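Long-range contacts in rhodopsin (Todarodes pacificus, PDB 2Z73), which absorbs light through bound retinal, whose isomerization from 11-cis to all-trans switches the receptor on to signal through G proteins in squid vision: residues Ala69-Ile74 against Met147-Ala152; Phe322-Ser327 against Cys337-Lys342. All coordinates share one frame; numbering follows the deposited sequence.

Interaction 1: Ala69-Ile74 against Met147-Ala152; sequences ANMFII and MSHRRA. With BOG (octyl beta-D-glucopyranoside), chain C.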
ATOM      1  N   ALA A  69       5.026 -16.390   0.548  1.00 61.35           N
ATOM      2  CA  ALA A  69       4.499 -15.154   1.133  1.00 61.16           C
ATOM      3  C   ALA A  69       5.051 -13.900   0.457  1.00 59.63           C
ATOM      4  O   ALA A  69       4.337 -12.916   0.285  1.00 59.57           O
ATOM      5  CB  ALA A  69       4.806 -15.111   2.626  1.00 61.34           C
ATOM      6  N   ASN A  70       6.326 -13.941   0.080  1.00 59.26           N
ATOM      7  CA  ASN A  70       6.979 -12.815  -0.579  1.00 55.93           C
ATOM      8  C   ASN A  70       6.280 -12.417  -1.867  1.00 54.65           C
ATOM      9  O   ASN A  70       6.509 -11.331  -2.396  1.00 51.97           O
ATOM     10  CB  ASN A  70       8.438 -13.152  -0.862  1.00 55.14           C
ATOM     11  CG  ASN A  70       9.313 -12.953   0.338  1.00 54.89           C
ATOM     12  OD1 ASN A  70      10.476 -13.338   0.337  1.00 58.16           O
ATOM     13  ND2 ASN A  70       8.767 -12.334   1.371  1.00 56.50           N
ATOM     14  N   MET A  71       5.442 -13.313  -2.379  1.00 53.71           N
ATOM     15  CA  MET A  71       4.681 -13.026  -3.584  1.00 53.51           C
ATOM     16  C   MET A  71       3.791 -11.818  -3.261  1.00 53.36           C
ATOM     17  O   MET A  71       3.622 -10.921  -4.092  1.00 51.12           O
ATOM     18  CB  MET A  71       3.828 -14.240  -3.975  1.00 55.16           C
ATOM     19  CG  MET A  71       4.616 -15.393  -4.613  1.00 57.77           C
ATOM     20  SD  MET A  71       3.650 -16.927  -4.855  1.00 59.41           S
ATOM     21  CE  MET A  71       2.277 -16.273  -5.899  1.00 51.50           C
ATOM     22  N   PHE A  72       3.242 -11.798  -2.042  1.00 52.43           N
ATOM     23  CA  PHE A  72       2.390 -10.697  -1.607  1.00 49.82           C
ATOM     24  C   PHE A  72       3.183  -9.402  -1.716  1.00 47.58           C
ATOM     25  O   PHE A  72       2.666  -8.394  -2.189  1.00 44.68           O
ATOM     26  CB  PHE A  72       1.924 -10.868  -0.155  1.00 52.28           C
ATOM     27  CG  PHE A  72       1.080 -12.092   0.091  1.00 51.88           C
ATOM     28  CD1 PHE A  72       0.109 -12.489  -0.819  1.00 52.10           C
ATOM     29  CD2 PHE A  72       1.256 -12.849   1.247  1.00 52.26           C
ATOM     30  CE1 PHE A  72      -0.673 -13.630  -0.581  1.00 52.47           C
ATOM     31  CE2 PHE A  72       0.483 -13.984   1.491  1.00 50.70           C
ATOM     32  CZ  PHE A  72      -0.479 -14.375   0.579  1.00 49.50           C
ATOM     33  N   ILE A  73       4.437  -9.436  -1.265  1.00 48.00           N
ATOM     34  CA  ILE A  73       5.305  -8.261  -1.318  1.00 51.34           C
ATOM     35  C   ILE A  73       5.460  -7.790  -2.762  1.00 51.60           C
ATOM     36  O   ILE A  73       5.399  -6.595  -3.054  1.00 50.28           O
ATOM     37  CB  ILE A  73       6.720  -8.557  -0.744  1.00 54.82           C
ATOM     38  CG1 ILE A  73       6.681  -8.560   0.786  1.00 56.97           C
ATOM     39  CG2 ILE A  73       7.720  -7.503  -1.218  1.00 55.71           C
ATOM     40  CD1 ILE A  73       8.025  -8.889   1.438  1.00 57.24           C
ATOM     41  N   ILE A  74       5.657  -8.744  -3.661  1.00 49.33           N
ATOM     42  CA  ILE A  74       5.812  -8.415  -5.059  1.00 47.96           C
ATOM     43  C   ILE A  74       4.517  -7.800  -5.571  1.00 46.40           C
ATOM     44  O   ILE A  74       4.525  -6.746  -6.211  1.00 46.65           O
ATOM     45  CB  ILE A  74       6.201  -9.678  -5.881  1.00 49.04           C
ATOM     46  CG1 ILE A  74       7.635 -10.093  -5.514  1.00 49.58           C
ATOM     47  CG2 ILE A  74       6.111  -9.403  -7.384  1.00 46.66           C
ATOM     48  CD1 ILE A  74       8.072 -11.422  -6.075  1.00 46.80           C
ATOM     49  N   MET A 147       3.271 -20.150   4.443  1.00 74.43           N
ATOM     50  CA  MET A 147       2.524 -19.901   3.220  1.00 72.81           C
ATOM     51  C   MET A 147       2.955 -20.826   2.081  1.00 72.58           C
ATOM     52  O   MET A 147       4.143 -21.107   1.908  1.00 70.56           O
ATOM     53  CB  MET A 147       2.698 -18.441   2.796  1.00 70.58           C
ATOM     54  CG  MET A 147       1.826 -18.015   1.634  1.00 68.13           C
ATOM     55  SD  MET A 147       0.079 -18.329   1.946  1.00 67.38           S
ATOM     56  CE  MET A 147      -0.331 -16.928   3.001  1.00 67.30           C
ATOM     57  N   SER A 148       1.980 -21.297   1.310  1.00 72.51           N
ATOM     58  CA  SER A 148       2.258 -22.175   0.185  1.00 73.33           C
ATOM     59  C   SER A 148       1.912 -21.457  -1.118  1.00 75.38           C
ATOM     60  O   SER A 148       1.028 -20.600  -1.145  1.00 73.55           O
ATOM     61  CB  SER A 148       1.433 -23.460   0.293  1.00 71.39           C
ATOM     62  OG  SER A 148       0.048 -23.198   0.133  1.00 70.27           O
ATOM     63  N   HIS A 149       2.618 -21.806  -2.191  1.00 77.85           N
ATOM     64  CA  HIS A 149       2.377 -21.201  -3.493  1.00 79.24           C
ATOM     65  C   HIS A 149       0.904 -21.312  -3.857  1.00 78.52           C
ATOM     66  O   HIS A 149       0.300 -20.345  -4.326  1.00 79.85           O
ATOM     67  CB  HIS A 149       3.238 -21.880  -4.560  1.00 81.97           C
ATOM     68  CG  HIS A 149       4.698 -21.571  -4.444  1.00 86.02           C
ATOM     69  ND1 HIS A 149       5.220 -20.327  -4.726  1.00 87.78           N
ATOM     70  CD2 HIS A 149       5.745 -22.340  -4.060  1.00 88.28           C
ATOM     71  CE1 HIS A 149       6.526 -20.343  -4.521  1.00 89.33           C
ATOM     72  NE2 HIS A 149       6.870 -21.553  -4.116  1.00 88.50           N
ATOM     73  N   ARG A 150       0.324 -22.490  -3.645  1.00 77.10           N
ATOM     74  CA  ARG A 150      -1.085 -22.693  -3.945  1.00 76.11           C
ATOM     75  C   ARG A 150      -1.883 -21.604  -3.257  1.00 74.39           C
ATOM     76  O   ARG A 150      -2.465 -20.743  -3.912  1.00 74.35           O
ATOM     77  CB  ARG A 150      -1.551 -24.067  -3.450  1.00 79.27           C
ATOM     78  CG  ARG A 150      -1.338 -25.200  -4.448  1.00 83.97           C
ATOM     79  CD  ARG A 150       0.112 -25.290  -4.900  1.00 86.84           C
ATOM     80  NE  ARG A 150       1.017 -25.455  -3.768  1.00 89.83           N
ATOM     81  CZ  ARG A 150       2.341 -25.434  -3.866  1.00 92.08           C
ATOM     82  NH1 ARG A 150       3.090 -25.594  -2.782  1.00 92.48           N
ATOM     83  NH2 ARG A 150       2.916 -25.248  -5.045  1.00 93.53           N
ATOM     84  N   ARG A 151      -1.893 -21.640  -1.928  1.00 72.48           N
ATOM     85  CA  ARG A 151      -2.618 -20.645  -1.151  1.00 71.44           C
ATOM     86  C   ARG A 151      -2.324 -19.228  -1.640  1.00 68.86           C
ATOM     87  O   ARG A 151      -3.226 -18.518  -2.095  1.00 67.99           O
ATOM     88  CB  ARG A 151      -2.269 -20.769   0.336  1.00 73.61           C
ATOM     89  CG  ARG A 151      -3.340 -21.459   1.175  1.00 76.57           C
ATOM     90  CD  ARG A 151      -3.571 -22.905   0.739  1.00 81.84           C
ATOM     91  NE  ARG A 151      -2.608 -23.831   1.335  1.00 84.26           N
ATOM     92  CZ  ARG A 151      -2.560 -25.133   1.067  1.00 83.20           C
ATOM     93  NH1 ARG A 151      -3.418 -25.667   0.208  1.00 81.02           N
ATOM     94  NH2 ARG A 151      -1.663 -25.902   1.671  1.00 82.01           N
ATOM     95  N   ALA A 152      -1.062 -18.825  -1.549  1.00 65.90           N
ATOM     96  CA  ALA A 152      -0.652 -17.491  -1.966  1.00 64.72           C
ATOM     97  C   ALA A 152      -1.268 -17.095  -3.305  1.00 65.54           C
ATOM     98  O   ALA A 152      -1.924 -16.056  -3.415  1.00 65.29           O
ATOM     99  CB  ALA A 152       0.863 -17.420  -2.054  1.00 63.61           C
TER
HETATM  100  C1  BOG C1005      10.258 -16.036   5.443  1.00100.97           C
HETATM  101  O1  BOG C1005       9.243 -15.201   5.803  1.00 93.99           O
HETATM  102  C2  BOG C1005      11.373 -15.508   6.308  1.00103.78           C
HETATM  103  O2  BOG C1005      11.713 -14.096   6.027  1.00105.33           O
HETATM  104  C3  BOG C1005      12.460 -16.414   5.943  1.00105.97           C
HETATM  105  O3  BOG C1005      13.486 -15.950   6.744  1.00105.83           O
HETATM  106  C4  BOG C1005      12.044 -17.911   6.248  1.00106.64           C
HETATM  107  O4  BOG C1005      13.077 -18.782   5.907  1.00107.27           O
HETATM  108  C5  BOG C1005      10.943 -18.371   5.390  1.00106.27           C
HETATM  109  O5  BOG C1005       9.900 -17.472   5.750  1.00103.92           O
HETATM  110  C6  BOG C1005      10.512 -19.866   5.702  1.00107.22           C
HETATM  111  O6  BOG C1005       9.378 -20.271   4.763  1.00106.49           O
HETATM  112  C1' BOG C1005       8.652 -14.983   4.553  1.00 83.53           C
HETATM  113  C2' BOG C1005       7.389 -14.398   4.946  1.00 77.28           C
HETATM  114  C3' BOG C1005       7.407 -13.104   4.206  1.00 71.90           C
HETATM  115  C4' BOG C1005       6.779 -12.252   5.154  1.00 67.89           C
HETATM  116  C5' BOG C1005       6.444 -11.038   4.370  1.00 61.85           C
HETATM  117  C6' BOG C1005       6.472 -10.036   5.389  1.00 59.91           C
HETATM  118  C7' BOG C1005       6.213  -8.818   4.601  1.00 60.11           C
HETATM  119  C8' BOG C1005       6.858  -7.826   5.401  1.00 54.52           C
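M147 and F72 meet tip to tip where the cytoplasmic ends of transmembrane helices 2 and 4 come together. The M147 side chain leaves with CG anti to the backbone N (chi1 -173°), then bends twice, at chi2 and chi3, and its methyl CE ends in the plane of the phenyl ring, 3.4 Å from F72 CE2 at the edge. The sulfur stands obliquely to the same ring, a Met-aromatic contact with M147 SD 5.3 Å from the F72 centroid. Nearer the backbone, M147 CB lies 3.9 Å from A69 CB. M71 supplies a second thioether: its SD sits at the rim of the imidazole, 3.7 Å from H149 ND1, the two side chains crossing at about a right angle, and touches A152 CB at 4.0 Å. The tip of the phenyl ring also packs on A152, F72 CZ lying 4.2 Å from A152 CB. M128 and I129 of helix 104-138 touch the F72 side chain, while the octyl chain of octyl glucoside reaches A69, its C2' 3.5 Å from A69 CB. No hydrogen bond joins the segments, so helices 2 and 4 are held here by close side-chain fit rather than directional bonds.

Interaction 2: Phe322-Ser327 against Cys337-Lys342; sequences FREAIS and CQFDDK. With PLM (palmitic acid), chain F.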
ATOM      1  N   PHE A 322      16.438  -8.323   2.319  1.00 54.31           N
ATOM      2  CA  PHE A 322      16.282  -7.349   1.245  1.00 52.40           C
ATOM      3  C   PHE A 322      17.453  -6.382   1.229  1.00 53.42           C
ATOM      4  O   PHE A 322      17.983  -6.049   0.167  1.00 53.68           O
ATOM      5  CB  PHE A 322      14.982  -6.573   1.419  1.00 49.72           C
ATOM      6  CG  PHE A 322      14.738  -5.550   0.349  1.00 48.85           C
ATOM      7  CD1 PHE A 322      14.644  -5.928  -0.984  1.00 47.69           C
ATOM      8  CD2 PHE A 322      14.588  -4.211   0.675  1.00 46.26           C
ATOM      9  CE1 PHE A 322      14.402  -4.985  -1.973  1.00 46.53           C
ATOM     10  CE2 PHE A 322      14.344  -3.260  -0.306  1.00 49.13           C
ATOM     11  CZ  PHE A 322      14.250  -3.648  -1.634  1.00 47.50           C
ATOM     12  N   ARG A 323      17.857  -5.926   2.406  1.00 53.48           N
ATOM     13  CA  ARG A 323      18.978  -5.003   2.502  1.00 54.78           C
ATOM     14  C   ARG A 323      20.250  -5.688   2.033  1.00 54.79           C
ATOM     15  O   ARG A 323      21.157  -5.049   1.491  1.00 55.92           O
ATOM     16  CB  ARG A 323      19.150  -4.524   3.950  1.00 55.98           C
ATOM     17  CG  ARG A 323      18.197  -3.410   4.351  1.00 51.77           C
ATOM     18  CD  ARG A 323      18.227  -3.175   5.847  1.00 53.18           C
ATOM     19  NE  ARG A 323      19.570  -2.911   6.366  1.00 53.62           N
ATOM     20  CZ  ARG A 323      20.236  -1.769   6.216  1.00 53.81           C
ATOM     21  NH1 ARG A 323      19.694  -0.752   5.554  1.00 49.72           N
ATOM     22  NH2 ARG A 323      21.447  -1.641   6.738  1.00 55.46           N
ATOM     23  N   GLU A 324      20.313  -6.994   2.243  1.00 54.37           N
ATOM     24  CA  GLU A 324      21.475  -7.775   1.839  1.00 55.34           C
ATOM     25  C   GLU A 324      21.558  -7.648   0.320  1.00 54.85           C
ATOM     26  O   GLU A 324      22.516  -7.110  -0.233  1.00 54.55           O
ATOM     27  CB  GLU A 324      21.263  -9.237   2.245  1.00 56.24           C
ATOM     28  CG  GLU A 324      22.515 -10.044   2.516  1.00 59.84           C
ATOM     29  CD  GLU A 324      22.219 -11.532   2.607  1.00 62.68           C
ATOM     30  OE1 GLU A 324      23.094 -12.296   3.067  1.00 63.39           O
ATOM     31  OE2 GLU A 324      21.101 -11.937   2.205  1.00 65.30           O
ATOM     32  N   ALA A 325      20.517  -8.131  -0.344  1.00 53.64           N
ATOM     33  CA  ALA A 325      20.424  -8.090  -1.796  1.00 52.52           C
ATOM     34  C   ALA A 325      20.789  -6.727  -2.378  1.00 50.78           C
ATOM     35  O   ALA A 325      21.521  -6.641  -3.359  1.00 52.25           O
ATOM     36  CB  ALA A 325      19.003  -8.489  -2.228  1.00 51.31           C
ATOM     37  N   ILE A 326      20.279  -5.657  -1.790  1.00 51.84           N
ATOM     38  CA  ILE A 326      20.592  -4.334  -2.314  1.00 53.46           C
ATOM     39  C   ILE A 326      22.097  -4.110  -2.293  1.00 56.13           C
ATOM     40  O   ILE A 326      22.690  -3.723  -3.296  1.00 55.24           O
ATOM     41  CB  ILE A 326      19.879  -3.207  -1.502  1.00 51.70           C
ATOM     42  CG1 ILE A 326      18.364  -3.340  -1.648  1.00 49.95           C
ATOM     43  CG2 ILE A 326      20.298  -1.831  -2.022  1.00 48.07           C
ATOM     44  CD1 ILE A 326      17.594  -2.211  -1.012  1.00 49.16           C
ATOM     45  N   SER A 327      22.714  -4.374  -1.147  1.00 59.99           N
ATOM     46  CA  SER A 327      24.157  -4.185  -0.997  1.00 61.96           C
ATOM     47  C   SER A 327      24.933  -4.953  -2.060  1.00 62.11           C
ATOM     48  O   SER A 327      26.023  -4.544  -2.466  1.00 60.76           O
ATOM     49  CB  SER A 327      24.604  -4.642   0.394  1.00 62.16           C
ATOM     50  OG  SER A 327      24.491  -6.047   0.533  1.00 61.77           O
ATOM     51  N   CYS A 337      22.349   3.935   4.770  1.00 86.94           N
ATOM     52  CA  CYS A 337      21.775   2.805   5.494  1.00 88.82           C
ATOM     53  C   CYS A 337      22.660   1.569   5.342  1.00 88.94           C
ATOM     54  O   CYS A 337      22.165   0.461   5.130  1.00 89.50           O
ATOM     55  CB  CYS A 337      20.387   2.519   4.926  1.00 89.32           C
ATOM     56  SG  CYS A 337      19.713   3.965   4.076  1.00 94.48           S
ATOM     57  N   GLN A 338      23.968   1.773   5.462  1.00 88.26           N
ATOM     58  CA  GLN A 338      24.951   0.707   5.314  1.00 87.01           C
ATOM     59  C   GLN A 338      24.570  -0.660   5.879  1.00 84.30           C
ATOM     60  O   GLN A 338      24.121  -0.784   7.017  1.00 83.07           O
ATOM     61  CB  GLN A 338      26.288   1.151   5.910  1.00 89.86           C
ATOM     62  CG  GLN A 338      27.447   0.930   4.958  1.00 94.82           C
ATOM     63  CD  GLN A 338      27.244   1.658   3.643  1.00 97.50           C
ATOM     64  OE1 GLN A 338      27.309   2.884   3.586  1.00 99.58           O
ATOM     65  NE2 GLN A 338      26.981   0.904   2.579  1.00 99.11           N
ATOM     66  N   PHE A 339      24.768  -1.689   5.061  1.00 82.04           N
ATOM     67  CA  PHE A 339      24.457  -3.059   5.445  1.00 80.04           C
ATOM     68  C   PHE A 339      25.619  -3.744   6.163  1.00 80.03           C
ATOM     69  O   PHE A 339      26.784  -3.382   5.985  1.00 79.04           O
ATOM     70  CB  PHE A 339      24.087  -3.880   4.205  1.00 76.75           C
ATOM     71  CG  PHE A 339      23.847  -5.333   4.495  1.00 73.15           C
ATOM     72  CD1 PHE A 339      22.740  -5.732   5.234  1.00 71.43           C
ATOM     73  CD2 PHE A 339      24.745  -6.302   4.059  1.00 71.58           C
ATOM     74  CE1 PHE A 339      22.529  -7.072   5.535  1.00 69.51           C
ATOM     75  CE2 PHE A 339      24.542  -7.646   4.357  1.00 70.34           C
ATOM     76  CZ  PHE A 339      23.432  -8.030   5.095  1.00 69.66           C
ATOM     77  N   ASP A 340      25.284  -4.739   6.974  1.00 80.65           N
ATOM     78  CA  ASP A 340      26.269  -5.508   7.717  1.00 81.14           C
ATOM     79  C   ASP A 340      25.828  -6.959   7.833  1.00 81.41           C
ATOM     80  O   ASP A 340      24.637  -7.253   7.861  1.00 81.33           O
ATOM     81  CB  ASP A 340      26.452  -4.950   9.119  1.00 81.50           C
ATOM     82  CG  ASP A 340      27.308  -5.845   9.975  1.00 81.66           C
ATOM     83  OD1 ASP A 340      28.518  -5.946   9.688  1.00 83.94           O
ATOM     84  OD2 ASP A 340      26.770  -6.461  10.917  1.00 79.47           O
ATOM     85  N   ASP A 341      26.798  -7.861   7.922  1.00 81.89           N
ATOM     86  CA  ASP A 341      26.513  -9.287   8.023  1.00 82.79           C
ATOM     87  C   ASP A 341      25.616  -9.620   9.208  1.00 82.95           C
ATOM     88  O   ASP A 341      24.698 -10.434   9.093  1.00 83.34           O
ATOM     89  CB  ASP A 341      27.817 -10.068   8.145  1.00 83.58           C
ATOM     90  CG  ASP A 341      28.848  -9.629   7.132  1.00 85.78           C
ATOM     91  OD1 ASP A 341      29.996 -10.130   7.184  1.00 85.89           O
ATOM     92  OD2 ASP A 341      28.510  -8.778   6.284  1.00 86.68           O
ATOM     93  N   LYS A 342      25.885  -8.987  10.346  1.00 82.68           N
ATOM     94  CA  LYS A 342      25.114  -9.240  11.558  1.00 82.84           C
ATOM     95  C   LYS A 342      23.603  -9.102  11.400  1.00 81.96           C
ATOM     96  O   LYS A 342      22.846  -9.635  12.207  1.00 81.65           O
ATOM     97  CB  LYS A 342      25.594  -8.329  12.694  1.00 83.20           C
ATOM     98  CG  LYS A 342      26.853  -8.822  13.404  1.00 82.46           C
ATOM     99  CD  LYS A 342      27.145  -7.996  14.655  1.00 82.32           C
ATOM    100  CE  LYS A 342      28.113  -8.707  15.602  1.00 82.05           C
ATOM    101  NZ  LYS A 342      29.469  -8.929  15.017  1.00 81.11           N
TER
HETATM  102  C1  PLM F1002      18.091   3.915   3.299  1.00 96.20           C
HETATM  103  O2  PLM F1002      17.488   2.855   3.206  1.00 99.42           O
HETATM  104  C2  PLM F1002      17.545   5.158   2.588  1.00 96.65           C
HETATM  105  C3  PLM F1002      17.349   4.980   1.078  1.00 97.87           C
HETATM  106  C4  PLM F1002      17.191   6.332   0.400  1.00 98.86           C
HETATM  107  C5  PLM F1002      15.805   6.517  -0.134  1.00100.14           C
HETATM  108  C6  PLM F1002      15.689   7.866  -0.792  1.00101.83           C
HETATM  109  C7  PLM F1002      14.747   8.754  -0.006  1.00102.82           C
HETATM  110  C8  PLM F1002      14.592  10.141  -0.637  1.00103.19           C
HETATM  111  C9  PLM F1002      13.225  10.737  -0.334  1.00105.45           C
HETATM  112  CA  PLM F1002      13.332  12.137   0.212  1.00107.75           C
HETATM  113  CB  PLM F1002      12.067  12.510   0.953  1.00109.62           C
HETATM  114  CC  PLM F1002      11.904  14.011   1.054  1.00110.20           C
HETATM  115  CD  PLM F1002      10.633  14.362   1.799  1.00110.37           C
HETATM  116  CE  PLM F1002      10.947  15.225   2.996  1.00110.57           C
HETATM  117  CF  PLM F1002      10.637  14.517   4.306  1.00110.73           C
HETATM  118  CG  PLM F1002      10.959  15.392   5.518  1.00110.50           C
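R323 and F339 mark the closest backbone approach, their CA atoms 6.5 Å apart, where an irregular segment, 337-342, passes helix 320-329. The arginine turns its guanidinium end-on to the loop and grips one carbonyl with two nitrogens: R323 NH1 lies 2.8 Å from C337 O and R323 NH2 2.7 Å from it. The two approaches differ, NH1 coming in only 16° from the carbonyl plane and NH2 from well above it. NH2 also makes a weak bond to Q338 O, close to the guanidinium plane. A bend at chi3 (55°) sets NE, which forms a salt bridge with E343, while NH1 has a further acceptor in S316 O. Helix 320-329 is the amphipathic helix 8 of rhodopsin-family receptors, which follows transmembrane helix 7 on the cytoplasmic side; the chain beyond it turns back and passes across the helix, and C337 carries a palmitoyl thioester, C337 SG being 1.8 Å from C1 of the lipid. An alanine in place of R323 would probably leave the C337 carbonyl without its two donors and E343 without its charged mate, setting the chain next to the lipidated cysteine free to shift. Farther along, F339 lays its ring over the helix backbone. Its chi1 of 176°, with CG anti to the backbone N, carries CG out toward the helix. One face of the ring lies over E324 CA, which stands 3.8 Å from the ring centroid in a CH-pi contact. The E324 side chain crosses the ring obliquely, its CG 3.4 Å from F339 CZ. On the next turn, S327 OG approaches F339 CD2 at 3.5 Å, and L334 from the intervening loop touches both F339 and R323.

How the interactions relate
The two contacts illustrate how chemistry follows position in a membrane receptor. Interaction 1, partly buried, joins two different transmembrane helices across 72 intervening residues, and its adhesion is apolar and sulfur-aromatic. Interaction 2 lies at the cytoplasmic surface and ties a short helix to the loop that follows it, only nine residues intervening; there a charged side chain gathers backbone carbonyls while an aromatic ring covers the helix. They share no helix, and their centres lie 23 Å apart, although their nearest atoms are about 7 Å from each other. Helix 31-61 stands beside both, with F59 meeting N70 and I73 of one and F322 of the other.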